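Local coordinates for inositol dehydrogenase (PDB 4MKX), which probably oxidises scyllo-inositol with NAD as cofactor, as a dehydrogenase of the Gfo/Idh/MocA family, at residues V84-P89 with Q95-A100; T163-Y168 with W205-E210; G29-T34 with Q297-R302. All blocks are in the same frame, centred on the assembly; numbering follows the deposited sequence.

Interaction 1. Residues V84-P89 with Q95-A100; sequences VFIVSP and QQIESA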
loop_
_atom_site.group_PDB
_atom_site.type_symbol
_atom_site.label_atom_id
_atom_site.label_comp_id
_atom_site.label_asym_id
_atom_site.label_seq_id
_atom_site.Cartn_x
_atom_site.Cartn_y
_atom_site.Cartn_z
ATOM N N VAL A 84 1.380 30.249 30.730
ATOM C CA VAL A 84 1.254 30.971 29.475
ATOM C C VAL A 84 1.583 30.056 28.301
ATOM O O VAL A 84 2.411 29.164 28.433
ATOM C CB VAL A 84 2.188 32.198 29.414
ATOM C CG1 VAL A 84 1.869 33.172 30.531
ATOM C CG2 VAL A 84 3.642 31.771 29.502
ATOM N N PHE A 85 0.921 30.290 27.171
ATOM C CA PHE A 85 1.277 29.643 25.914
ATOM C C PHE A 85 1.819 30.732 25.025
ATOM O O PHE A 85 1.109 31.697 24.715
ATOM C CB PHE A 85 0.042 29.045 25.241
ATOM C CG PHE A 85 -0.092 27.560 25.416
ATOM C CD1 PHE A 85 -0.248 27.012 26.684
ATOM C CD2 PHE A 85 -0.083 26.718 24.316
ATOM C CE1 PHE A 85 -0.375 25.644 26.857
ATOM C CE2 PHE A 85 -0.198 25.344 24.476
ATOM C CZ PHE A 85 -0.350 24.809 25.748
ATOM N N ILE A 86 3.076 30.594 24.616
ATOM C CA ILE A 86 3.701 31.599 23.785
ATOM C C ILE A 86 3.675 31.147 22.335
ATOM O O ILE A 86 4.372 30.201 21.951
ATOM C CB ILE A 86 5.124 31.877 24.262
ATOM C CG1 ILE A 86 5.060 32.526 25.645
ATOM C CG2 ILE A 86 5.864 32.798 23.283
ATOM C CD1 ILE A 86 6.375 32.489 26.409
ATOM N N VAL A 87 2.839 31.808 21.539
ATOM C CA VAL A 87 2.675 31.453 20.138
ATOM C C VAL A 87 2.851 32.702 19.262
ATOM O O VAL A 87 2.258 32.830 18.194
ATOM C CB VAL A 87 1.307 30.754 19.888
ATOM C CG1 VAL A 87 1.389 29.850 18.662
ATOM C CG2 VAL A 87 0.895 29.925 21.096
ATOM N N SER A 88 3.686 33.621 19.746
ATOM C CA SER A 88 4.050 34.843 19.039
ATOM C C SER A 88 5.105 34.544 17.979
ATOM O O SER A 88 5.628 33.430 17.927
ATOM C CB SER A 88 4.624 35.837 20.044
ATOM O OG SER A 88 5.598 35.214 20.865
ATOM N N PRO A 89 5.417 35.529 17.119
ATOM C CA PRO A 89 6.515 35.282 16.175
ATOM C C PRO A 89 7.827 34.978 16.902
ATOM O O PRO A 89 8.022 35.419 18.032
ATOM C CB PRO A 89 6.617 36.601 15.416
ATOM C CG PRO A 89 5.232 37.173 15.479
ATOM C CD PRO A 89 4.703 36.786 16.822
ATOM N N GLN A 95 12.118 36.863 25.074
ATOM C CA GLN A 95 11.774 37.930 26.018
ATOM C C GLN A 95 10.468 37.616 26.743
ATOM O O GLN A 95 10.311 37.944 27.928
ATOM C CB GLN A 95 11.725 39.303 25.334
ATOM C CG GLN A 95 10.579 39.511 24.350
ATOM C CD GLN A 95 10.417 40.972 23.952
ATOM O OE1 GLN A 95 11.352 41.766 24.062
ATOM N NE2 GLN A 95 9.224 41.333 23.492
ATOM N N GLN A 96 9.549 36.943 26.050
ATOM C CA GLN A 96 8.276 36.567 26.665
ATOM C C GLN A 96 8.429 35.384 27.625
ATOM O O GLN A 96 7.797 35.355 28.690
ATOM C CB GLN A 96 7.201 36.333 25.597
ATOM C CG GLN A 96 6.813 37.616 24.853
ATOM C CD GLN A 96 5.909 37.384 23.669
ATOM O OE1 GLN A 96 5.704 36.246 23.243
ATOM N NE2 GLN A 96 5.366 38.463 23.117
ATOM N N ILE A 97 9.272 34.421 27.261
ATOM C CA ILE A 97 9.641 33.336 28.168
ATOM C C ILE A 97 10.223 33.889 29.487
ATOM O O ILE A 97 9.796 33.500 30.571
ATOM C CB ILE A 97 10.653 32.373 27.516
ATOM C CG1 ILE A 97 9.975 31.513 26.451
ATOM C CG2 ILE A 97 11.258 31.447 28.548
ATOM C CD1 ILE A 97 11.000 30.803 25.559
ATOM N N GLU A 98 11.206 34.781 29.388
ATOM C CA GLU A 98 11.835 35.354 30.578
ATOM C C GLU A 98 10.844 36.104 31.459
ATOM O O GLU A 98 10.829 35.929 32.678
ATOM C CB GLU A 98 13.005 36.264 30.185
ATOM C CG GLU A 98 14.212 35.493 29.659
ATOM C CD GLU A 98 15.368 36.394 29.287
ATOM O OE1 GLU A 98 15.373 37.571 29.706
ATOM O OE2 GLU A 98 16.274 35.922 28.577
ATOM N N SER A 99 10.024 36.944 30.838
ATOM C CA SER A 99 9.034 37.714 31.575
ATOM C C SER A 99 8.026 36.823 32.288
ATOM O O SER A 99 7.670 37.072 33.443
ATOM C CB SER A 99 8.297 38.651 30.634
ATOM O OG SER A 99 7.132 39.151 31.258
ATOM N N ALA A 100 7.558 35.784 31.601
ATOM C CA ALA A 100 6.575 34.899 32.207
ATOM C C ALA A 100 7.156 34.167 33.408
ATOM O O ALA A 100 6.500 34.038 34.441
ATOM C CB ALA A 100 6.050 33.899 31.183
#
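Strand 84-86 and helix 95-100 run almost exactly antiparallel, their axes 170° apart and 9.7 Å from each other at closest, with Val84 level with Ala100 and Ile86 level with Gln96. Alternate residues of the strand and the loop after it, Val84, Ile86 and Ser88, turn their side chains to the helix. At one end the packing is methyl on methyl, Val84 CG2 lying 3.6 Å from Ala100 CB. In the middle, Ile86 sends CD1 against the helix flank, 3.7 Å from Ile97 CG1, the two side chains crossing at about a right angle, while its other branch, CG2, comes 3.5 Å from Gln96 OE1. At the far end Ser88 OG donates to Gln96 OE1 over a short 2.6 Å, coming in 30° off the carbonyl plane. Gln96 gets there with CG anti to its carbonyl carbon (chi1 -67°) and the chain extended beyond. A leucine here would probably leave the buried Ser88 hydroxyl without its acceptor, free to turn in the loop. Val107 of strand 106-109 touches Val84, Ile86 and Ala100, completing this apolar layer. Strand, loop, antiparallel helix and next parallel strand make a beta-alpha-beta crossover of the Rossmann fold.

Interaction 2. Residues T163-Y168 with W205-E210; sequences TLIRSY and WFTGKE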
loop_
_atom_site.group_PDB
_atom_site.type_symbol
_atom_site.label_atom_id
_atom_site.label_comp_id
_atom_site.label_asym_id
_atom_site.label_seq_id
_atom_site.Cartn_x
_atom_site.Cartn_y
_atom_site.Cartn_z
ATOM N N THR A 163 21.614 3.662 11.835
ATOM C CA THR A 163 22.722 4.031 10.964
ATOM C C THR A 163 22.394 5.270 10.127
ATOM O O THR A 163 23.268 6.047 9.795
ATOM C CB THR A 163 23.073 2.897 10.013
ATOM O OG1 THR A 163 22.010 2.760 9.075
ATOM C CG2 THR A 163 23.237 1.595 10.756
ATOM N N LEU A 164 21.124 5.449 9.774
ATOM C CA LEU A 164 20.757 6.578 8.930
ATOM C C LEU A 164 19.329 7.013 9.231
ATOM O O LEU A 164 18.443 6.182 9.406
ATOM C CB LEU A 164 20.873 6.197 7.445
ATOM C CG LEU A 164 20.633 7.307 6.408
ATOM C CD1 LEU A 164 21.485 7.025 5.190
ATOM C CD2 LEU A 164 19.173 7.377 5.986
ATOM N N ILE A 165 19.117 8.321 9.287
ATOM C CA ILE A 165 17.761 8.834 9.366
ATOM C C ILE A 165 17.536 9.794 8.206
ATOM O O ILE A 165 18.358 10.658 7.941
ATOM C CB ILE A 165 17.501 9.549 10.699
ATOM C CG1 ILE A 165 17.543 8.537 11.833
ATOM C CG2 ILE A 165 16.116 10.188 10.679
ATOM C CD1 ILE A 165 17.237 9.147 13.194
ATOM N N ARG A 166 16.422 9.613 7.497
ATOM C CA ARG A 166 16.046 10.523 6.419
ATOM C C ARG A 166 14.732 11.154 6.844
ATOM O O ARG A 166 13.801 10.451 7.213
ATOM C CB ARG A 166 15.841 9.768 5.102
ATOM C CG ARG A 166 15.282 10.661 3.996
ATOM C CD ARG A 166 15.097 9.916 2.644
ATOM N NE ARG A 166 14.189 8.771 2.729
ATOM C CZ ARG A 166 12.870 8.850 2.620
ATOM N NH1 ARG A 166 12.291 10.032 2.438
ATOM N NH2 ARG A 166 12.120 7.758 2.717
ATOM N N SER A 167 14.665 12.475 6.837
ATOM C CA SER A 167 13.413 13.131 7.187
ATOM C C SER A 167 13.060 14.221 6.185
ATOM O O SER A 167 13.914 15.017 5.781
ATOM C CB SER A 167 13.477 13.672 8.627
ATOM O OG SER A 167 12.171 13.757 9.181
ATOM N N TYR A 168 11.801 14.224 5.745
ATOM C CA TYR A 168 11.320 15.192 4.780
ATOM C C TYR A 168 10.229 16.005 5.433
ATOM O O TYR A 168 9.332 15.441 6.064
ATOM C CB TYR A 168 10.646 14.470 3.611
ATOM C CG TYR A 168 11.538 13.864 2.553
ATOM C CD1 TYR A 168 12.899 13.652 2.753
ATOM C CD2 TYR A 168 10.993 13.495 1.339
ATOM C CE1 TYR A 168 13.691 13.089 1.746
ATOM C CE2 TYR A 168 11.765 12.928 0.343
ATOM C CZ TYR A 168 13.101 12.733 0.540
ATOM O OH TYR A 168 13.843 12.184 -0.478
ATOM N N TRP A 205 16.163 13.205 19.093
ATOM C CA TRP A 205 15.280 12.431 19.954
ATOM C C TRP A 205 15.478 10.933 19.748
ATOM O O TRP A 205 15.629 10.179 20.713
ATOM C CB TRP A 205 13.818 12.843 19.690
ATOM C CG TRP A 205 12.769 12.151 20.499
ATOM C CD1 TRP A 205 12.775 11.936 21.849
ATOM C CD2 TRP A 205 11.522 11.629 20.017
ATOM N NE1 TRP A 205 11.618 11.291 22.230
ATOM C CE2 TRP A 205 10.831 11.097 21.127
ATOM C CE3 TRP A 205 10.925 11.561 18.757
ATOM C CZ2 TRP A 205 9.577 10.489 21.009
ATOM C CZ3 TRP A 205 9.679 10.956 18.642
ATOM C CH2 TRP A 205 9.017 10.434 19.766
ATOM N N PHE A 206 15.500 10.494 18.492
ATOM C CA PHE A 206 15.612 9.063 18.213
ATOM C C PHE A 206 16.989 8.491 18.537
ATOM O O PHE A 206 17.086 7.355 18.989
ATOM C CB PHE A 206 15.264 8.758 16.745
ATOM C CG PHE A 206 13.805 8.531 16.511
ATOM C CD1 PHE A 206 13.254 7.271 16.677
ATOM C CD2 PHE A 206 12.977 9.577 16.135
ATOM C CE1 PHE A 206 11.897 7.054 16.473
ATOM C CE2 PHE A 206 11.616 9.366 15.930
ATOM C CZ PHE A 206 11.080 8.107 16.098
ATOM N N THR A 207 18.034 9.274 18.292
ATOM C CA THR A 207 19.410 8.786 18.414
ATOM C C THR A 207 20.043 9.026 19.783
ATOM O O THR A 207 20.808 8.190 20.268
ATOM C CB THR A 207 20.339 9.387 17.345
ATOM O OG1 THR A 207 20.435 10.804 17.505
ATOM C CG2 THR A 207 19.835 9.070 15.947
ATOM N N GLY A 208 19.722 10.160 20.401
ATOM C CA GLY A 208 20.427 10.599 21.595
ATOM C C GLY A 208 21.770 11.243 21.285
ATOM O O GLY A 208 22.553 11.548 22.193
ATOM N N LYS A 209 22.033 11.479 20.000
ATOM C CA LYS A 209 23.332 11.973 19.557
ATOM C C LYS A 209 23.215 13.392 18.996
ATOM O O LYS A 209 22.108 13.839 18.679
ATOM C CB LYS A 209 23.906 10.999 18.511
ATOM C CG LYS A 209 23.752 9.512 18.898
ATOM C CD LYS A 209 23.895 8.543 17.698
ATOM C CE LYS A 209 23.586 7.083 18.083
ATOM N NZ LYS A 209 23.683 6.104 16.936
ATOM N N GLU A 210 24.337 14.111 18.892
ATOM C CA GLU A 210 24.336 15.466 18.328
ATOM C C GLU A 210 24.832 15.469 16.877
ATOM O O GLU A 210 25.496 14.532 16.442
ATOM C CB GLU A 210 25.222 16.429 19.125
ATOM C CG GLU A 210 24.816 16.666 20.578
ATOM C CD GLU A 210 23.362 17.044 20.747
ATOM O OE1 GLU A 210 22.857 17.907 19.987
ATOM O OE2 GLU A 210 22.729 16.486 21.674
#
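Sheet-to-helix packing in the C-terminal domain of this Gfo/Idh/MocA family protein brings Ile165 of strand 162-172 against the last turn of helix 197-207. Ile165 CD1 reaches Thr207 CG2 at 3.8 Å and Phe206 CB at 4.1 Å. With CG1 anti to the carbonyl carbon (chi1 -67°) and CD1 extended beyond it, the isoleucine reaches across a gap where the CA atoms of Ile165 and Phe206 are 9.1 Å apart. It meets Phe206 at the root of the side chain, the two crossing at about a right angle. Thr207 divides its two branches. CG2 faces the strand, whereas Thr207 OG1 hydrogen-bonds the carbonyl of Ile203 one turn back and also accepts from Lys209 N at 3.0 Å, an ST turn with an N-H...O angle of 159°. These bonds fix the rotation of the threonine and hold its methyl toward Ile165. Gly208, between Thr207 and Lys209, is the first residue to leave the helix, with positive phi. Ile165 bonds through its backbone to Met246 and Ile248 of strand 246-252, while Phe206 packs on Ile265 of strand 260-267 and on Tyr147 and Lys151 of helix 145-155. Leu164, on the same strand, packs against Val250 of a second subunit.

Interaction 3. Residues G29-T34 with Q297-R302; sequences GKIHAT and QNFPER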
loop_
_atom_site.group_PDB
_atom_site.type_symbol
_atom_site.label_atom_id
_atom_site.label_comp_id
_atom_site.label_asym_id
_atom_site.label_seq_id
_atom_site.Cartn_x
_atom_site.Cartn_y
_atom_site.Cartn_z
ATOM N N GLY A 29 -1.741 29.771 16.808
ATOM C CA GLY A 29 -2.248 30.245 18.083
ATOM C C GLY A 29 -3.717 29.917 18.287
ATOM O O GLY A 29 -4.127 29.543 19.388
ATOM N N LYS A 30 -4.504 30.057 17.224
ATOM C CA LYS A 30 -5.937 29.776 17.287
ATOM C C LYS A 30 -6.208 28.301 17.533
ATOM O O LYS A 30 -7.162 27.953 18.231
ATOM C CB LYS A 30 -6.645 30.264 16.014
ATOM C CG LYS A 30 -6.876 31.774 16.020
ATOM C CD LYS A 30 -7.496 32.281 14.731
ATOM C CE LYS A 30 -7.782 33.778 14.858
ATOM N NZ LYS A 30 -8.554 34.327 13.711
ATOM N N ILE A 31 -5.373 27.434 16.968
ATOM C CA ILE A 31 -5.494 26.006 17.240
ATOM C C ILE A 31 -5.288 25.703 18.723
ATOM O O ILE A 31 -6.119 25.049 19.348
ATOM C CB ILE A 31 -4.526 25.183 16.365
ATOM C CG1 ILE A 31 -4.912 25.332 14.888
ATOM C CG2 ILE A 31 -4.531 23.714 16.783
ATOM C CD1 ILE A 31 -3.889 24.777 13.923
ATOM N N HIS A 32 -4.191 26.194 19.297
ATOM C CA HIS A 32 -3.919 25.980 20.708
ATOM C C HIS A 32 -5.023 26.576 21.571
ATOM O O HIS A 32 -5.460 25.968 22.545
ATOM C CB HIS A 32 -2.583 26.621 21.109
ATOM C CG HIS A 32 -1.373 25.849 20.670
ATOM N ND1 HIS A 32 -1.220 24.497 20.906
ATOM C CD2 HIS A 32 -0.236 26.249 20.054
ATOM C CE1 HIS A 32 -0.056 24.096 20.429
ATOM N NE2 HIS A 32 0.567 25.144 19.912
ATOM N N ALA A 33 -5.445 27.787 21.228
ATOM C CA ALA A 33 -6.452 28.487 22.028
ATOM C C ALA A 33 -7.768 27.724 22.033
ATOM O O ALA A 33 -8.380 27.538 23.083
ATOM C CB ALA A 33 -6.662 29.894 21.500
ATOM N N THR A 34 -8.196 27.288 20.854
ATOM C CA THR A 34 -9.450 26.540 20.727
ATOM C C THR A 34 -9.367 25.233 21.499
ATOM O O THR A 34 -10.299 24.859 22.210
ATOM C CB THR A 34 -9.769 26.251 19.259
ATOM O OG1 THR A 34 -9.847 27.490 18.547
ATOM C CG2 THR A 34 -11.094 25.506 19.114
ATOM N N GLN A 297 -3.582 17.332 3.972
ATOM C CA GLN A 297 -3.330 18.516 3.155
ATOM C C GLN A 297 -2.518 19.594 3.839
ATOM O O GLN A 297 -1.909 20.429 3.173
ATOM C CB GLN A 297 -4.660 19.121 2.693
ATOM C CG GLN A 297 -5.385 18.263 1.691
ATOM C CD GLN A 297 -4.602 18.123 0.404
ATOM O OE1 GLN A 297 -4.354 19.107 -0.293
ATOM N NE2 GLN A 297 -4.184 16.899 0.094
ATOM N N ASN A 298 -2.504 19.592 5.164
ATOM C CA ASN A 298 -1.798 20.634 5.891
ATOM C C ASN A 298 -1.454 20.180 7.282
ATOM O O ASN A 298 -1.955 19.152 7.746
ATOM C CB ASN A 298 -2.641 21.909 5.955
ATOM C CG ASN A 298 -4.098 21.630 6.250
ATOM O OD1 ASN A 298 -4.448 21.077 7.301
ATOM N ND2 ASN A 298 -4.966 22.007 5.318
ATOM N N PHE A 299 -0.618 20.957 7.962
ATOM C CA PHE A 299 -0.177 20.573 9.299
ATOM C C PHE A 299 -1.282 20.431 10.356
ATOM O O PHE A 299 -1.201 19.523 11.191
ATOM C CB PHE A 299 1.020 21.411 9.785
ATOM C CG PHE A 299 0.661 22.771 10.327
ATOM C CD1 PHE A 299 0.256 22.918 11.644
ATOM C CD2 PHE A 299 0.773 23.903 9.532
ATOM C CE1 PHE A 299 -0.065 24.175 12.158
ATOM C CE2 PHE A 299 0.466 25.158 10.037
ATOM C CZ PHE A 299 0.046 25.291 11.352
ATOM N N PRO A 300 -2.317 21.309 10.340
ATOM C CA PRO A 300 -3.319 21.120 11.391
ATOM C C PRO A 300 -4.059 19.802 11.244
ATOM O O PRO A 300 -4.418 19.206 12.252
ATOM C CB PRO A 300 -4.293 22.294 11.174
ATOM C CG PRO A 300 -3.500 23.315 10.460
ATOM C CD PRO A 300 -2.567 22.544 9.572
ATOM N N GLU A 301 -4.281 19.360 10.011
ATOM C CA GLU A 301 -4.911 18.071 9.776
ATOM C C GLU A 301 -3.990 16.914 10.205
ATOM O O GLU A 301 -4.413 16.005 10.926
ATOM C CB GLU A 301 -5.287 17.934 8.299
ATOM C CG GLU A 301 -5.848 16.567 7.958
ATOM C CD GLU A 301 -6.210 16.413 6.493
ATOM O OE1 GLU A 301 -6.889 15.421 6.160
ATOM O OE2 GLU A 301 -5.820 17.268 5.672
ATOM N N ARG A 302 -2.737 16.951 9.774
ATOM C CA ARG A 302 -1.812 15.846 10.054
ATOM C C ARG A 302 -1.512 15.735 11.546
ATOM O O ARG A 302 -1.433 14.635 12.095
ATOM C CB ARG A 302 -0.505 16.047 9.281
ATOM C CG ARG A 302 0.658 15.139 9.722
ATOM C CD ARG A 302 0.373 13.644 9.423
ATOM N NE ARG A 302 1.496 12.822 9.888
ATOM C CZ ARG A 302 1.605 12.337 11.128
ATOM N NH1 ARG A 302 0.649 12.578 12.028
ATOM N NH2 ARG A 302 2.673 11.613 11.475
#
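Ile31 carries this contact from helix 27-38 to the short helix 299-302, and its side chain can be followed outward. CB points to the other segment and forks there. CG2, anti to the backbone N, stays back, while CG1, anti to the carbonyl carbon (chi1 -65°), leads on with an extended second torsion to CD1. Ile31 CD1 makes the close contacts, 3.7 Å from Pro300 CB and 3.8 Å from Pro300 CG, so it meets the CB-CG bond of the proline, the two side chains crossing at about a right angle. A looser approach of Ile31 CD1 to Phe299 CE1, at 4.3 Å, comes in obliquely to the phenyl ring. Pro300 CD lies 3.3 Å above the plane of the Phe299 ring, toward its rim, so proline and phenyl form one apolar patch for the methyl. Asn298 is the N-cap, its OD1 accepting from Glu301 N at 3.2 Å; Glu301 OE2 separately takes a 2.8 Å bond from Gln297 N, which meets it from above the carboxylate plane. Helix 27-38 follows strand 18-23 in the Rossmann domain, and its Gly29 belongs to a sequence consistent with the glycine-rich GxGxxG pattern. Arg27, at the start of helix 27-38, touches Asn298, Phe299 and Pro300. Phe299 also packs on Phe307 of helix 304-319, while Arg302 forms a salt bridge with Asp144 and packs on Leu282 of a third subunit.

Overall arrangement
From the N terminus, helix 27-38 comes first and supplies residues 29-34, whose partner, 297-302, arrives only some 260 residues later. Interaction 3 thus closes a long loop that holds both other contacts. Inside it, interaction 1 closes a short loop within the Rossmann domain, and interaction 2 follows in series, closing a longer one within the C-terminal domain; neither crosses the other. Interactions 1 and 3 touch directly: Val87 packs on Gly29 and His32, and Phe85 on His32. Interaction 2 lies apart, its centre about 29 Å from that of interaction 1. Interactions 1 and 2 thus each bind a helix to its own sheet, whereas interaction 3 joins the Rossmann part to a late segment of the chain.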